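Local coordinates for protein putative oxygenase (PDB 4XAA) that is probably an iron- and 2-oxoglutarate-dependent oxygenase, thought to act in oxidative cyclization during orthosomycin biosynthesis, at residues P103-K114 with R207-P217. Sequence-based numbering, arbitrary orientation.
Sequences PVVPTAYALVLK and RRTIVIEYADP
K114 CE comes up to the rim of the R207 guanidinium, roughly level with it, and T209 OG1 sits above one face, displaced toward the rim, 3.2 Å from the plane. These residues lie on adjacent antiparallel strands, 105-114 and 207-215, in the larger sheet of the double-stranded beta-helix (cupin) fold. K114 and R207 run side by side, K114 CG 3.7 Å from R207 CB, but K114 bends at chi2 (-69°) and its NZ hydrogen-bonds S198 OG and the carbonyls of G199 and A120. The Y109 ring meets I212 CD1 obliquely through CD2 at 3.6 Å. Y214 sets CE1 3.9 Å from P106 CB, on the side lined by helix 90-100. A110, V112, T209 and V211 share the other face of the sheet, where the V211 side chain comes within about 7 Å of the nickel held by H125, D127 and H196. Paired backbone bonds link A110 with V211 and V112 with T209. A beta bulge sets T107 and A108 against E213: T107 N gives a 2.6 Å bond to E213 O, and E213 N bonds A108 O. E213 OE2, salt-bridged to R128, accepts a hydrogen bond from T107 OG1 at 3.0 Å on its anti side, 34° out of the carboxylate plane.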
loop_
_atom_site.group_PDB
_atom_site.type_symbol
_atom_site.label_atom_id
_atom_site.label_comp_id
_atom_site.label_asym_id
_atom_site.label_seq_id
_atom_site.Cartn_x
_atom_site.Cartn_y
_atom_site.Cartn_z
ATOM N N PRO A 103 -6.706 -9.552 17.094
ATOM C CA PRO A 103 -7.829 -9.006 16.332
ATOM C C PRO A 103 -7.538 -7.600 15.796
ATOM O O PRO A 103 -6.840 -6.810 16.421
ATOM C CB PRO A 103 -8.953 -8.981 17.358
ATOM C CG PRO A 103 -8.232 -8.737 18.648
ATOM C CD PRO A 103 -6.982 -9.581 18.538
ATOM N N VAL A 104 -8.078 -7.299 14.623
ATOM C CA VAL A 104 -7.864 -6.017 13.986
ATOM C C VAL A 104 -9.162 -5.492 13.392
ATOM O O VAL A 104 -10.085 -6.258 13.113
ATOM C CB VAL A 104 -6.787 -6.094 12.865
ATOM C CG1 VAL A 104 -5.414 -6.410 13.449
ATOM C CG2 VAL A 104 -7.167 -7.121 11.813
ATOM N N VAL A 105 -9.221 -4.177 13.219
ATOM C CA VAL A 105 -10.322 -3.527 12.533
ATOM C C VAL A 105 -9.734 -2.583 11.484
ATOM O O VAL A 105 -8.726 -1.930 11.739
ATOM C CB VAL A 105 -11.235 -2.764 13.527
ATOM C CG1 VAL A 105 -12.224 -1.906 12.792
ATOM C CG2 VAL A 105 -11.979 -3.745 14.431
ATOM N N PRO A 106 -10.335 -2.541 10.282
ATOM C CA PRO A 106 -9.836 -1.624 9.250
ATOM C C PRO A 106 -10.007 -0.163 9.676
ATOM O O PRO A 106 -11.031 0.166 10.263
ATOM C CB PRO A 106 -10.714 -1.950 8.040
ATOM C CG PRO A 106 -11.987 -2.497 8.644
ATOM C CD PRO A 106 -11.517 -3.297 9.822
ATOM N N THR A 107 -9.032 0.695 9.393
ATOM C CA THR A 107 -9.122 2.070 9.848
ATOM C C THR A 107 -9.013 3.083 8.713
ATOM O O THR A 107 -9.217 4.273 8.924
ATOM C CB THR A 107 -8.041 2.370 10.898
ATOM O OG1 THR A 107 -6.766 1.966 10.395
ATOM C CG2 THR A 107 -8.324 1.602 12.187
ATOM N N ALA A 108 -8.709 2.605 7.513
ATOM C CA ALA A 108 -8.492 3.483 6.365
ATOM C C ALA A 108 -8.321 2.674 5.090
ATOM O O ALA A 108 -7.715 1.606 5.082
ATOM C CB ALA A 108 -7.264 4.385 6.581
ATOM N N TYR A 109 -8.847 3.216 4.007
ATOM C CA TYR A 109 -8.831 2.561 2.719
ATOM C C TYR A 109 -8.360 3.560 1.692
ATOM O O TYR A 109 -8.904 4.658 1.607
ATOM C CB TYR A 109 -10.226 2.061 2.329
ATOM C CG TYR A 109 -10.945 1.189 3.337
ATOM C CD1 TYR A 109 -11.511 1.737 4.479
ATOM C CD2 TYR A 109 -11.105 -0.174 3.117
ATOM C CE1 TYR A 109 -12.186 0.954 5.396
ATOM C CE2 TYR A 109 -11.790 -0.972 4.025
ATOM C CZ TYR A 109 -12.333 -0.404 5.165
ATOM O OH TYR A 109 -13.021 -1.177 6.077
ATOM N N ALA A 110 -7.383 3.186 0.882
ATOM C CA ALA A 110 -6.924 4.098 -0.146
ATOM C C ALA A 110 -6.515 3.369 -1.403
ATOM O O ALA A 110 -6.044 2.230 -1.365
ATOM C CB ALA A 110 -5.746 4.967 0.375
ATOM N N LEU A 111 -6.700 4.043 -2.524
ATOM C CA LEU A 111 -6.084 3.618 -3.764
ATOM C C LEU A 111 -4.887 4.527 -4.042
ATOM O O LEU A 111 -5.042 5.737 -4.229
ATOM C CB LEU A 111 -7.089 3.667 -4.909
ATOM C CG LEU A 111 -6.664 3.267 -6.321
ATOM C CD1 LEU A 111 -6.365 1.778 -6.443
ATOM C CD2 LEU A 111 -7.727 3.680 -7.321
ATOM N N VAL A 112 -3.690 3.948 -4.030
ATOM C CA VAL A 112 -2.508 4.679 -4.443
ATOM C C VAL A 112 -2.084 4.200 -5.834
ATOM O O VAL A 112 -2.346 3.049 -6.236
ATOM C CB VAL A 112 -1.372 4.536 -3.429
ATOM C CG1 VAL A 112 -1.949 4.575 -2.020
ATOM C CG2 VAL A 112 -0.621 3.252 -3.650
ATOM N N LEU A 113 -1.461 5.120 -6.568
ATOM C CA LEU A 113 -1.344 5.023 -8.018
ATOM C C LEU A 113 -0.056 5.579 -8.531
ATOM O O LEU A 113 0.357 6.669 -8.118
ATOM C CB LEU A 113 -2.457 5.808 -8.714
ATOM C CG LEU A 113 -3.857 5.673 -8.168
ATOM C CD1 LEU A 113 -4.683 6.775 -8.707
ATOM C CD2 LEU A 113 -4.358 4.336 -8.639
ATOM N N LYS A 114 0.540 4.851 -9.471
ATOM C CA LYS A 114 1.600 5.377 -10.311
ATOM C C LYS A 114 1.096 5.453 -11.743
ATOM O O LYS A 114 0.975 4.421 -12.393
ATOM C CB LYS A 114 2.843 4.496 -10.243
ATOM C CG LYS A 114 3.373 4.231 -8.846
ATOM C CD LYS A 114 3.965 5.485 -8.199
ATOM C CE LYS A 114 4.485 5.158 -6.797
ATOM N NZ LYS A 114 5.516 6.123 -6.346
ATOM N N ARG A 207 1.094 1.433 -11.867
ATOM C CA ARG A 207 1.135 0.647 -10.655
ATOM C C ARG A 207 -0.078 1.065 -9.818
ATOM O O ARG A 207 -0.181 2.210 -9.388
ATOM C CB ARG A 207 2.440 0.828 -9.877
ATOM C CG ARG A 207 2.473 -0.083 -8.639
ATOM C CD ARG A 207 3.546 0.276 -7.624
ATOM N NE ARG A 207 3.358 -0.472 -6.379
ATOM C CZ ARG A 207 3.409 0.065 -5.159
ATOM N NH1 ARG A 207 3.653 1.362 -5.013
ATOM N NH2 ARG A 207 3.225 -0.696 -4.080
ATOM N N ARG A 208 -1.008 0.135 -9.623
ATOM C CA ARG A 208 -2.203 0.405 -8.855
ATOM C C ARG A 208 -2.247 -0.506 -7.645
ATOM O O ARG A 208 -2.059 -1.709 -7.760
ATOM C CB ARG A 208 -3.456 0.205 -9.701
ATOM C CG ARG A 208 -3.423 0.856 -11.075
ATOM C CD ARG A 208 -4.725 0.567 -11.782
ATOM N NE ARG A 208 -4.667 0.648 -13.238
ATOM C CZ ARG A 208 -4.165 -0.299 -14.020
ATOM N NH1 ARG A 208 -3.629 -1.383 -13.488
ATOM N NH2 ARG A 208 -4.182 -0.149 -15.337
ATOM N N THR A 209 -2.515 0.080 -6.487
ATOM C CA THR A 209 -2.489 -0.639 -5.229
ATOM C C THR A 209 -3.665 -0.192 -4.372
ATOM O O THR A 209 -3.982 0.990 -4.322
ATOM C CB THR A 209 -1.151 -0.392 -4.485
ATOM O OG1 THR A 209 -0.073 -0.888 -5.282
ATOM C CG2 THR A 209 -1.116 -1.083 -3.144
ATOM N N ILE A 210 -4.328 -1.140 -3.723
ATOM C CA ILE A 210 -5.306 -0.814 -2.691
ATOM C C ILE A 210 -4.656 -1.003 -1.325
ATOM O O ILE A 210 -4.313 -2.117 -0.954
ATOM C CB ILE A 210 -6.588 -1.692 -2.803
ATOM C CG1 ILE A 210 -7.359 -1.343 -4.072
ATOM C CG2 ILE A 210 -7.491 -1.514 -1.598
ATOM C CD1 ILE A 210 -8.492 -2.281 -4.358
ATOM N N VAL A 211 -4.469 0.091 -0.595
ATOM C CA VAL A 211 -3.914 0.046 0.759
ATOM C C VAL A 211 -5.021 0.183 1.814
ATOM O O VAL A 211 -5.783 1.172 1.833
ATOM C CB VAL A 211 -2.866 1.168 0.997
ATOM C CG1 VAL A 211 -2.160 0.983 2.334
ATOM C CG2 VAL A 211 -1.863 1.201 -0.122
ATOM N N ILE A 212 -5.103 -0.814 2.686
ATOM C CA ILE A 212 -6.070 -0.818 3.767
ATOM C C ILE A 212 -5.295 -0.899 5.072
ATOM O O ILE A 212 -4.384 -1.705 5.224
ATOM C CB ILE A 212 -7.091 -2.003 3.628
ATOM C CG1 ILE A 212 -7.820 -1.935 2.285
ATOM C CG2 ILE A 212 -8.119 -2.004 4.745
ATOM C CD1 ILE A 212 -8.960 -2.949 2.153
ATOM N N GLU A 213 -5.621 -0.037 6.016
ATOM C CA GLU A 213 -4.928 -0.101 7.290
ATOM C C GLU A 213 -5.752 -0.869 8.312
ATOM O O GLU A 213 -6.932 -0.592 8.480
ATOM C CB GLU A 213 -4.621 1.298 7.798
ATOM C CG GLU A 213 -3.924 1.317 9.135
ATOM C CD GLU A 213 -3.539 2.721 9.551
ATOM O OE1 GLU A 213 -2.711 3.343 8.845
ATOM O OE2 GLU A 213 -4.068 3.206 10.573
ATOM N N TYR A 214 -5.128 -1.842 8.971
ATOM C CA TYR A 214 -5.793 -2.621 10.007
ATOM C C TYR A 214 -5.109 -2.413 11.334
ATOM O O TYR A 214 -3.875 -2.396 11.405
ATOM C CB TYR A 214 -5.810 -4.121 9.676
ATOM C CG TYR A 214 -6.561 -4.461 8.415
ATOM C CD1 TYR A 214 -7.907 -4.851 8.452
ATOM C CD2 TYR A 214 -5.930 -4.384 7.183
ATOM C CE1 TYR A 214 -8.584 -5.159 7.282
ATOM C CE2 TYR A 214 -6.592 -4.680 6.023
ATOM C CZ TYR A 214 -7.909 -5.066 6.073
ATOM O OH TYR A 214 -8.536 -5.345 4.891
ATOM N N ALA A 215 -5.911 -2.306 12.392
ATOM C CA ALA A 215 -5.376 -1.923 13.689
ATOM C C ALA A 215 -5.924 -2.739 14.837
ATOM O O ALA A 215 -7.098 -3.073 14.860
ATOM C CB ALA A 215 -5.651 -0.436 13.945
ATOM N N ASP A 216 -5.049 -3.054 15.786
ATOM C CA ASP A 216 -5.469 -3.449 17.114
ATOM C C ASP A 216 -6.503 -2.425 17.563
ATOM O O ASP A 216 -6.192 -1.242 17.612
ATOM C CB ASP A 216 -4.272 -3.482 18.070
ATOM C CG ASP A 216 -4.644 -3.938 19.480
ATOM O OD1 ASP A 216 -5.834 -3.934 19.849
ATOM O OD2 ASP A 216 -3.730 -4.304 20.238
ATOM N N PRO A 217 -7.726 -2.876 17.890
ATOM C CA PRO A 217 -8.824 -1.972 18.280
ATOM C C PRO A 217 -8.506 -1.145 19.527
ATOM O O PRO A 217 -9.079 -0.088 19.689
ATOM C CB PRO A 217 -10.008 -2.929 18.537
ATOM C CG PRO A 217 -9.655 -4.170 17.804
ATOM C CD PRO A 217 -8.159 -4.283 17.849
#